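PfkB family carbohydrate kinase (Listeria grayi DSM 20601, PDB 4GM6) probably phosphorylates a sugar or related small molecule, as a kinase of the PfkB (ribokinase-like) family, its own substrate not being established. Local coordinates at residues 38-41 with 42-45; 85-88 with 89-92; 170-173 with 174-178; 305-308 with 309-313. All coordinates share one frame; numbering follows the deposited sequence.

The four contacts are local ones, spaced along the chain in the order of their numbers, and none touches another. Interaction 1 (38-41 with 42-45) is a turn in the loop between strands 34-38 and 50-56 of the small four-stranded sheet, where two other subunits come close. Interactions 2 and 3 lie in helices 83-94 and 165-180, which pack beside strands of the large mixed sheet, their centres about 26 Å apart. Interaction 4 opens helix 309-323, its centre about 28 Å from that of interaction 3. Interactions 1 and 3, on opposite sides of the chain's centre, are farthest apart, about 40 Å between centres. Together they sample the small sheet and alpha/beta body of a ribokinase-like fold.

Interaction 1 (38-41 with 42-45); sequences STQQ and GIPF
The side chain of Thr39 meets the backbone of Ile43 at a type II beta turn that runs from Gln40 to Ile43, in the loop joining strands 34-38 and 50-56 of the small sheet. The turn is closed by Ile43 N, which donates to Gln40 O at 3.1 Å from above the carbonyl plane. One residue before the turn, Thr39 OG1 donates to Ile43 O at 2.9 Å, with a C=O...donor angle of 168°, so Ile43 is held through both its N and its O. Thr39 OG1 can do this because it sits between its own backbone N and carbonyl carbon (chi1 70°); it also accepts a hydrogen bond from Ser116 N. Gly42, in the third position of the turn, has the positive phi of 75° usual there in type II turns.

The apolar contacts are looser. Gln40 CB lies 4.1 Å from Ile43 CG1, while Gln40 NE2 is hydrogen-bonded to Asp52 OD2. His327 and Ile326 of a second subunit pack on Ile43 and Pro44, and Pro83 of a third subunit packs on Phe45, placing the turn at subunit contacts. Thr39 and Phe45 cross at about a right angle, the methyl CG2 of Thr39 resting 3.7 Å from Phe45 CD1.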
loop_
_atom_site.group_PDB
_atom_site.type_symbol
_atom_site.label_atom_id
_atom_site.label_comp_id
_atom_site.label_asym_id
_atom_site.label_seq_id
_atom_site.Cartn_x
_atom_site.Cartn_y
_atom_site.Cartn_z
ATOM N N SER C 38 8.442 8.229 9.174
ATOM C CA SER C 38 8.824 8.834 7.899
ATOM C C SER C 38 7.640 8.951 6.941
ATOM O O SER C 38 6.849 8.016 6.848
ATOM C CB SER C 38 9.846 7.911 7.212
ATOM O OG SER C 38 11.145 8.206 7.648
ATOM N N THR C 39 7.541 10.067 6.211
ATOM C CA THR C 39 6.560 10.168 5.114
ATOM C C THR C 39 7.148 9.506 3.875
ATOM O O THR C 39 8.347 9.276 3.786
ATOM C CB THR C 39 6.222 11.629 4.751
ATOM O OG1 THR C 39 7.350 12.253 4.108
ATOM C CG2 THR C 39 5.862 12.415 5.987
ATOM N N GLN C 40 6.300 9.199 2.918
ATOM C CA GLN C 40 6.738 8.599 1.667
ATOM C C GLN C 40 7.272 9.717 0.744
ATOM O O GLN C 40 7.015 10.909 0.970
ATOM C CB GLN C 40 5.548 7.814 1.040
ATOM C CG GLN C 40 5.075 6.647 1.957
ATOM C CD GLN C 40 4.248 7.127 3.174
ATOM O OE1 GLN C 40 3.357 7.970 3.012
ATOM N NE2 GLN C 40 4.538 6.599 4.396
ATOM N N GLN C 41 8.008 9.337 -0.291
ATOM C CA GLN C 41 8.538 10.310 -1.238
ATOM C C GLN C 41 7.446 11.226 -1.806
ATOM O O GLN C 41 6.362 10.761 -2.192
ATOM C CB GLN C 41 9.254 9.603 -2.391
ATOM C CG GLN C 41 9.899 10.591 -3.358
ATOM C CD GLN C 41 10.785 9.926 -4.399
ATOM O OE1 GLN C 41 10.498 8.834 -4.899
ATOM N NE2 GLN C 41 11.858 10.599 -4.748
ATOM N N GLY C 42 7.728 12.525 -1.838
ATOM C CA GLY C 42 6.808 13.512 -2.417
ATOM C C GLY C 42 5.594 13.836 -1.561
ATOM O O GLY C 42 4.720 14.616 -1.966
ATOM N N ILE C 43 5.508 13.236 -0.381
ATOM C CA ILE C 43 4.371 13.512 0.493
ATOM C C ILE C 43 4.803 14.326 1.708
ATOM O O ILE C 43 5.602 13.863 2.504
ATOM C CB ILE C 43 3.721 12.229 1.036
ATOM C CG1 ILE C 43 3.469 11.217 -0.089
ATOM C CG2 ILE C 43 2.443 12.574 1.813
ATOM C CD1 ILE C 43 2.173 11.422 -0.820
ATOM N N PRO C 44 4.242 15.532 1.873
ATOM C CA PRO C 44 4.578 16.327 3.053
ATOM C C PRO C 44 3.791 15.878 4.275
ATOM O O PRO C 44 2.766 15.190 4.141
ATOM C CB PRO C 44 4.119 17.738 2.654
ATOM C CG PRO C 44 2.947 17.483 1.761
ATOM C CD PRO C 44 3.331 16.250 0.965
ATOM N N PHE C 45 4.257 16.272 5.458
ATOM C CA PHE C 45 3.522 16.009 6.687
ATOM C C PHE C 45 2.037 16.313 6.554
ATOM O O PHE C 45 1.197 15.548 7.015
ATOM C CB PHE C 45 4.088 16.837 7.842
ATOM C CG PHE C 45 5.413 16.338 8.367
ATOM C CD1 PHE C 45 5.625 14.990 8.584
ATOM C CD2 PHE C 45 6.428 17.231 8.684
ATOM C CE1 PHE C 45 6.834 14.530 9.087
ATOM C CE2 PHE C 45 7.633 16.786 9.198
ATOM C CZ PHE C 45 7.839 15.429 9.397
#

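Interaction 2 (85-88 with 89-92); sequences GKMA and VEHL
Helix 83-94 carries this contact, about two turns in which Lys86 and Glu90, four residues apart, are joined by both backbone and side chains. Glu90 N donates to Lys86 O at 2.8 Å with an N-H...acceptor angle of 166°, and the side chains add a salt bridge, Lys86 NZ to Glu90 OE2, also 2.8 Å. The ammonium comes in from above the carboxylate plane, 52° out of it. A bend at the end of the lysine chain (chi4 -82°) turns NZ toward the acid, and the chain's CG passes 3.9 Å from Glu90 CD. Glu90 also packs on Ser46 of another subunit.

The helix is the connection of a beta-alpha-beta unit, strand 73-79, helix 83-94, strand 97-104, in the large sheet. Val89 and Leu92 turn to those strands, Val89 meeting Val79 and Val102 and Leu92 meeting Ile75 and Thr99. Met87 and His91 instead pack on strand 50-56 of the small sheet.

Further backbone bonds of the helix are Val89 N to Gly85 O and His91 N to Met87 O, the latter 3.0 Å. Leu92 N to Ala88 O is weak at 3.3 Å, and Leu92 CG lies 3.6 Å from that same Ala88 O.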
loop_
_atom_site.group_PDB
_atom_site.type_symbol
_atom_site.label_atom_id
_atom_site.label_comp_id
_atom_site.label_asym_id
_atom_site.label_seq_id
_atom_site.Cartn_x
_atom_site.Cartn_y
_atom_site.Cartn_z
ATOM N N GLY C 85 9.044 0.454 23.489
ATOM C CA GLY C 85 10.396 0.147 23.953
ATOM C C GLY C 85 10.838 -1.237 23.486
ATOM O O GLY C 85 11.998 -1.446 23.139
ATOM N N LYS C 86 9.909 -2.186 23.471
ATOM C CA LYS C 86 10.219 -3.543 23.049
ATOM C C LYS C 86 10.659 -3.603 21.589
ATOM O O LYS C 86 11.504 -4.413 21.227
ATOM C CB LYS C 86 9.011 -4.451 23.281
ATOM C CG LYS C 86 9.310 -5.946 23.327
ATOM C CD LYS C 86 8.144 -6.709 23.948
ATOM C CE LYS C 86 8.103 -8.174 23.523
ATOM N NZ LYS C 86 7.456 -8.360 22.188
ATOM N N MET C 87 10.088 -2.746 20.748
ATOM C CA MET C 87 10.401 -2.751 19.331
ATOM C C MET C 87 11.866 -2.398 19.173
ATOM O O MET C 87 12.571 -2.927 18.312
ATOM C CB MET C 87 9.500 -1.751 18.572
ATOM C CG MET C 87 8.026 -2.178 18.518
ATOM S SD MET C 87 6.887 -0.929 17.856
ATOM C CE MET C 87 7.614 -0.610 16.271
ATOM N N ALA C 88 12.323 -1.501 20.030
ATOM C CA ALA C 88 13.712 -1.077 20.016
ATOM C C ALA C 88 14.609 -2.258 20.354
ATOM O O ALA C 88 15.659 -2.443 19.737
ATOM C CB ALA C 88 13.925 0.055 21.006
ATOM N N VAL C 89 14.188 -3.050 21.339
ATOM C CA VAL C 89 14.957 -4.214 21.781
ATOM C C VAL C 89 14.945 -5.299 20.696
ATOM O O VAL C 89 15.984 -5.885 20.381
ATOM C CB VAL C 89 14.422 -4.766 23.118
ATOM C CG1 VAL C 89 15.185 -6.022 23.539
ATOM C CG2 VAL C 89 14.538 -3.707 24.209
ATOM N N GLU C 90 13.778 -5.554 20.111
ATOM C CA GLU C 90 13.659 -6.564 19.057
ATOM C C GLU C 90 14.505 -6.201 17.816
ATOM O O GLU C 90 15.070 -7.069 17.151
ATOM C CB GLU C 90 12.187 -6.817 18.703
ATOM C CG GLU C 90 11.333 -7.209 19.912
ATOM C CD GLU C 90 9.815 -7.201 19.669
ATOM O OE1 GLU C 90 9.253 -6.166 19.218
ATOM O OE2 GLU C 90 9.164 -8.232 19.970
ATOM N N HIS C 91 14.606 -4.915 17.521
ATOM C CA HIS C 91 15.508 -4.444 16.474
ATOM C C HIS C 91 16.978 -4.829 16.779
ATOM O O HIS C 91 17.705 -5.271 15.893
ATOM C CB HIS C 91 15.329 -2.944 16.311
ATOM C CG HIS C 91 16.442 -2.255 15.592
ATOM N ND1 HIS C 91 16.482 -2.143 14.220
ATOM C CD2 HIS C 91 17.531 -1.596 16.055
ATOM C CE1 HIS C 91 17.554 -1.456 13.864
ATOM N NE2 HIS C 91 18.208 -1.109 14.959
ATOM N N LEU C 92 17.406 -4.690 18.032
ATOM C CA LEU C 92 18.747 -5.127 18.435
ATOM C C LEU C 92 18.936 -6.632 18.242
ATOM O O LEU C 92 19.962 -7.068 17.717
ATOM C CB LEU C 92 19.040 -4.736 19.887
ATOM C CG LEU C 92 19.122 -3.225 20.106
ATOM C CD1 LEU C 92 19.234 -2.872 21.575
ATOM C CD2 LEU C 92 20.279 -2.628 19.321
#

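Interaction 3 (170-173 with 174-178); sequences MVVK and IIREA
Ile174 meets Met170 one turn earlier through both its backbone and its side chain. Its N donates to Met170 O at 3.0 Å, and its CG1 comes equally close to that oxygen, a tight approach. CG1 is placed there by a first torsion that sets it beside its own backbone N (chi1 -54°). Beyond it, Ile174 CD1 lies 4.0 Å from Met170 CE; the methionine chain bends at chi2 (63°), which brings its methyl round to the isoleucine, and the two side chains run slantwise to one another.

Val172 and Arg176 form a second pair, side by side and pointing the same way. Val172 CG1 sits over the centre of one face of the guanidinium, 3.3 Å from Arg176 CZ, so that the flat cation lies against a methyl group. Arg176 stays extended from CG to NE, and its N donates to Val172 O at 3.1 Å.

These turns belong to helix 165-180, which lies against the large sheet of the ribokinase-like fold: Val171 rests on Val156, and Ile174 and Ile175 rest on Leu154, of strand 153-157. Ile174 also reaches Leu144 of helix 144-147.

On the sheet side Val171 CG1 and Ile175 CD1 press together at 3.5 Å, closer than usual for carbons. Their backbones are joined by Ile175 N to Val171 O, 3.0 Å, and two residues further on Glu177 N donates to Lys173 O.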
loop_
_atom_site.group_PDB
_atom_site.type_symbol
_atom_site.label_atom_id
_atom_site.label_comp_id
_atom_site.label_asym_id
_atom_site.label_seq_id
_atom_site.Cartn_x
_atom_site.Cartn_y
_atom_site.Cartn_z
ATOM N N MET C 170 28.349 10.682 32.875
ATOM C CA MET C 170 28.347 9.229 32.809
ATOM C C MET C 170 29.292 8.725 31.706
ATOM O O MET C 170 30.075 7.790 31.923
ATOM C CB MET C 170 26.925 8.714 32.578
ATOM C CG MET C 170 26.807 7.203 32.574
ATOM S SD MET C 170 27.262 6.515 34.170
ATOM C CE MET C 170 26.784 4.803 33.944
ATOM N N VAL C 171 29.209 9.337 30.523
ATOM C CA VAL C 171 30.116 8.994 29.431
ATOM C C VAL C 171 31.568 9.254 29.844
ATOM O O VAL C 171 32.458 8.439 29.591
ATOM C CB VAL C 171 29.757 9.744 28.124
ATOM C CG1 VAL C 171 30.742 9.407 27.010
ATOM C CG2 VAL C 171 28.345 9.395 27.687
ATOM N N VAL C 172 31.813 10.370 30.521
ATOM C CA VAL C 172 33.168 10.656 30.998
ATOM C C VAL C 172 33.665 9.579 31.971
ATOM O O VAL C 172 34.836 9.146 31.880
ATOM C CB VAL C 172 33.279 12.075 31.603
ATOM C CG1 VAL C 172 34.627 12.286 32.314
ATOM C CG2 VAL C 172 33.062 13.108 30.504
ATOM N N LYS C 173 32.787 9.129 32.886
ATOM C CA LYS C 173 33.206 8.128 33.881
ATOM C C LYS C 173 33.533 6.796 33.216
ATOM O O LYS C 173 34.404 6.063 33.648
ATOM C CB LYS C 173 32.141 7.916 34.961
ATOM C CG LYS C 173 31.968 9.052 35.947
ATOM C CD LYS C 173 30.827 8.746 36.912
ATOM C CE LYS C 173 30.360 9.994 37.661
ATOM N NZ LYS C 173 31.362 10.460 38.664
ATOM N N ILE C 174 32.805 6.467 32.151
ATOM C CA ILE C 174 32.983 5.175 31.462
ATOM C C ILE C 174 34.256 5.149 30.637
ATOM O O ILE C 174 35.119 4.229 30.832
ATOM C CB ILE C 174 31.798 4.827 30.553
ATOM C CG1 ILE C 174 30.508 4.885 31.364
ATOM C CG2 ILE C 174 31.993 3.454 29.903
ATOM C CD1 ILE C 174 30.548 4.055 32.651
ATOM N N ILE C 175 34.406 6.166 29.743
ATOM C CA ILE C 175 35.655 6.355 29.021
ATOM C C ILE C 175 36.874 6.287 29.965
ATOM O O ILE C 175 37.863 5.655 29.623
ATOM C CB ILE C 175 35.667 7.702 28.271
ATOM C CG1 ILE C 175 34.613 7.698 27.161
ATOM C CG2 ILE C 175 37.064 7.992 27.716
ATOM C CD1 ILE C 175 34.196 9.083 26.694
ATOM N N ARG C 176 36.831 6.948 31.118
ATOM C CA ARG C 176 37.963 6.876 32.052
ATOM C C ARG C 176 38.199 5.475 32.575
ATOM O O ARG C 176 39.313 5.016 32.578
ATOM C CB ARG C 176 37.817 7.867 33.202
ATOM C CG ARG C 176 38.140 9.292 32.826
ATOM C CD ARG C 176 38.004 10.225 33.990
ATOM N NE ARG C 176 37.985 11.610 33.566
ATOM C CZ ARG C 176 37.345 12.567 34.210
ATOM N NH1 ARG C 176 36.670 12.283 35.300
ATOM N NH2 ARG C 176 37.365 13.799 33.762
ATOM N N GLU C 177 37.147 4.764 32.953
ATOM C CA GLU C 177 37.312 3.386 33.399
ATOM C C GLU C 177 37.878 2.603 32.210
ATOM O O GLU C 177 38.887 1.891 32.319
ATOM C CB GLU C 177 35.965 2.805 33.865
ATOM C CG GLU C 177 36.000 1.325 34.202
ATOM C CD GLU C 177 36.651 1.003 35.553
ATOM O OE1 GLU C 177 37.512 1.803 36.033
ATOM O OE2 GLU C 177 36.299 -0.066 36.136
ATOM N N ALA C 178 37.219 2.753 31.053
ATOM C CA ALA C 178 37.680 2.082 29.805
ATOM C C ALA C 178 39.240 2.327 29.545
ATOM O O ALA C 178 40.041 1.341 29.393
ATOM C CB ALA C 178 36.855 2.521 28.544
#

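Interaction 4 (305-308 with 309-313); sequences SEWR and PDETV
Arg308 takes the N-cap position of helix 309-323, and its carbonyl oxygen accepts the first-turn bond from Thr312 N at 3.0 Å. Just before it, helix 291-304 ends in a Schellman motif at Glu306, whose phi is positive, so the segment is a tight link between two helices.

The side chain of Glu311, at N3, reaches back over this N-terminus. Its OE2 receives Arg308 N at 2.7 Å on the anti side, somewhat out of the carboxylate plane, in a nearly straight bond of 165°; this is the N3-to-N-cap half of a capping box. The same OE2 makes a weaker salt-bridge bond to Arg308 NE at 3.3 Å. Asp310 takes the other end of the guanidinium: OD2 pairs with Arg308 NH1 at 3.2 Å, while OD1 stands over one face, with the two planes 65° apart. The arginine chain folds at chi3 (-43°), which brings its head back to both acids. Two carboxylates thus share one cation, and with the helix N-terminus this would be expected to stabilise their negative charge.

Trp307 precedes the N-cap, its ring meeting that of His301 with the planes near perpendicular and that of Phe315 edge-to-face, while Thr312 touches Leu268 and Val299. Thr312 OG1 lies 3.6 Å from Trp307 CB and makes a weak 3.5 Å hydrogen bond to Arg308 O.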
loop_
_atom_site.group_PDB
_atom_site.type_symbol
_atom_site.label_atom_id
_atom_site.label_comp_id
_atom_site.label_asym_id
_atom_site.label_seq_id
_atom_site.Cartn_x
_atom_site.Cartn_y
_atom_site.Cartn_z
ATOM N N SER C 305 40.547 -4.484 12.065
ATOM C CA SER C 305 41.115 -5.558 11.256
ATOM C C SER C 305 42.581 -5.278 10.947
ATOM O O SER C 305 43.255 -6.079 10.301
ATOM C CB SER C 305 40.342 -5.700 9.941
ATOM O OG SER C 305 38.944 -5.700 10.154
ATOM N N GLU C 306 43.060 -4.122 11.394
ATOM C CA GLU C 306 44.436 -3.707 11.170
ATOM C C GLU C 306 44.767 -3.512 9.696
ATOM O O GLU C 306 45.908 -3.723 9.283
ATOM C CB GLU C 306 45.404 -4.708 11.797
ATOM C CG GLU C 306 45.020 -5.104 13.209
ATOM C CD GLU C 306 46.229 -5.443 14.047
ATOM O OE1 GLU C 306 46.164 -5.260 15.278
ATOM O OE2 GLU C 306 47.248 -5.872 13.465
ATOM N N TRP C 307 43.771 -3.116 8.908
ATOM C CA TRP C 307 43.996 -2.798 7.505
ATOM C C TRP C 307 44.826 -1.537 7.389
ATOM O O TRP C 307 44.934 -0.772 8.338
ATOM C CB TRP C 307 42.670 -2.559 6.789
ATOM C CG TRP C 307 41.778 -3.752 6.722
ATOM C CD1 TRP C 307 42.094 -5.042 7.044
ATOM C CD2 TRP C 307 40.426 -3.773 6.259
ATOM N NE1 TRP C 307 41.008 -5.860 6.833
ATOM C CE2 TRP C 307 39.973 -5.105 6.349
ATOM C CE3 TRP C 307 39.551 -2.790 5.789
ATOM C CZ2 TRP C 307 38.681 -5.481 5.980
ATOM C CZ3 TRP C 307 38.265 -3.164 5.421
ATOM C CH2 TRP C 307 37.845 -4.499 5.519
ATOM N N ARG C 308 45.392 -1.301 6.216
ATOM C CA ARG C 308 46.117 -0.058 5.992
ATOM C C ARG C 308 45.147 1.110 5.799
ATOM O O ARG C 308 43.979 0.909 5.456
ATOM C CB ARG C 308 47.084 -0.200 4.814
ATOM C CG ARG C 308 48.258 -1.118 5.133
ATOM C CD ARG C 308 48.986 -1.606 3.892
ATOM N NE ARG C 308 48.046 -1.998 2.848
ATOM C CZ ARG C 308 47.915 -1.354 1.695
ATOM N NH1 ARG C 308 48.682 -0.301 1.441
ATOM N NH2 ARG C 308 47.027 -1.767 0.795
ATOM N N PRO C 309 45.630 2.339 6.027
ATOM C CA PRO C 309 44.774 3.520 5.924
ATOM C C PRO C 309 44.003 3.587 4.597
ATOM O O PRO C 309 42.799 3.849 4.599
ATOM C CB PRO C 309 45.760 4.685 6.027
ATOM C CG PRO C 309 46.949 4.125 6.758
ATOM C CD PRO C 309 47.029 2.680 6.354
ATOM N N ASP C 310 44.686 3.366 3.474
ATOM C CA ASP C 310 44.022 3.469 2.174
ATOM C C ASP C 310 42.931 2.418 1.992
ATOM O O ASP C 310 41.921 2.668 1.322
ATOM C CB ASP C 310 45.028 3.404 1.024
ATOM C CG ASP C 310 46.028 2.282 1.188
ATOM O OD1 ASP C 310 45.650 1.201 1.688
ATOM O OD2 ASP C 310 47.197 2.486 0.809
ATOM N N GLU C 311 43.131 1.241 2.577
ATOM C CA GLU C 311 42.112 0.195 2.516
ATOM C C GLU C 311 40.883 0.635 3.281
ATOM O O GLU C 311 39.773 0.614 2.766
ATOM C CB GLU C 311 42.628 -1.110 3.123
ATOM C CG GLU C 311 43.616 -1.880 2.258
ATOM C CD GLU C 311 44.229 -3.050 3.009
ATOM O OE1 GLU C 311 43.896 -4.206 2.669
ATOM O OE2 GLU C 311 45.023 -2.814 3.952
ATOM N N THR C 312 41.088 1.038 4.526
ATOM C CA THR C 312 39.975 1.380 5.400
ATOM C C THR C 312 39.113 2.496 4.814
ATOM O O THR C 312 37.885 2.355 4.692
ATOM C CB THR C 312 40.484 1.782 6.788
ATOM O OG1 THR C 312 41.120 0.652 7.394
ATOM C CG2 THR C 312 39.336 2.248 7.666
ATOM N N VAL C 313 39.756 3.601 4.443
ATOM C CA VAL C 313 39.042 4.735 3.856
ATOM C C VAL C 313 38.275 4.347 2.580
ATOM O O VAL C 313 37.198 4.879 2.311
ATOM C CB VAL C 313 39.976 5.928 3.579
ATOM C CG1 VAL C 313 40.823 5.681 2.334
ATOM C CG2 VAL C 313 39.171 7.215 3.448
#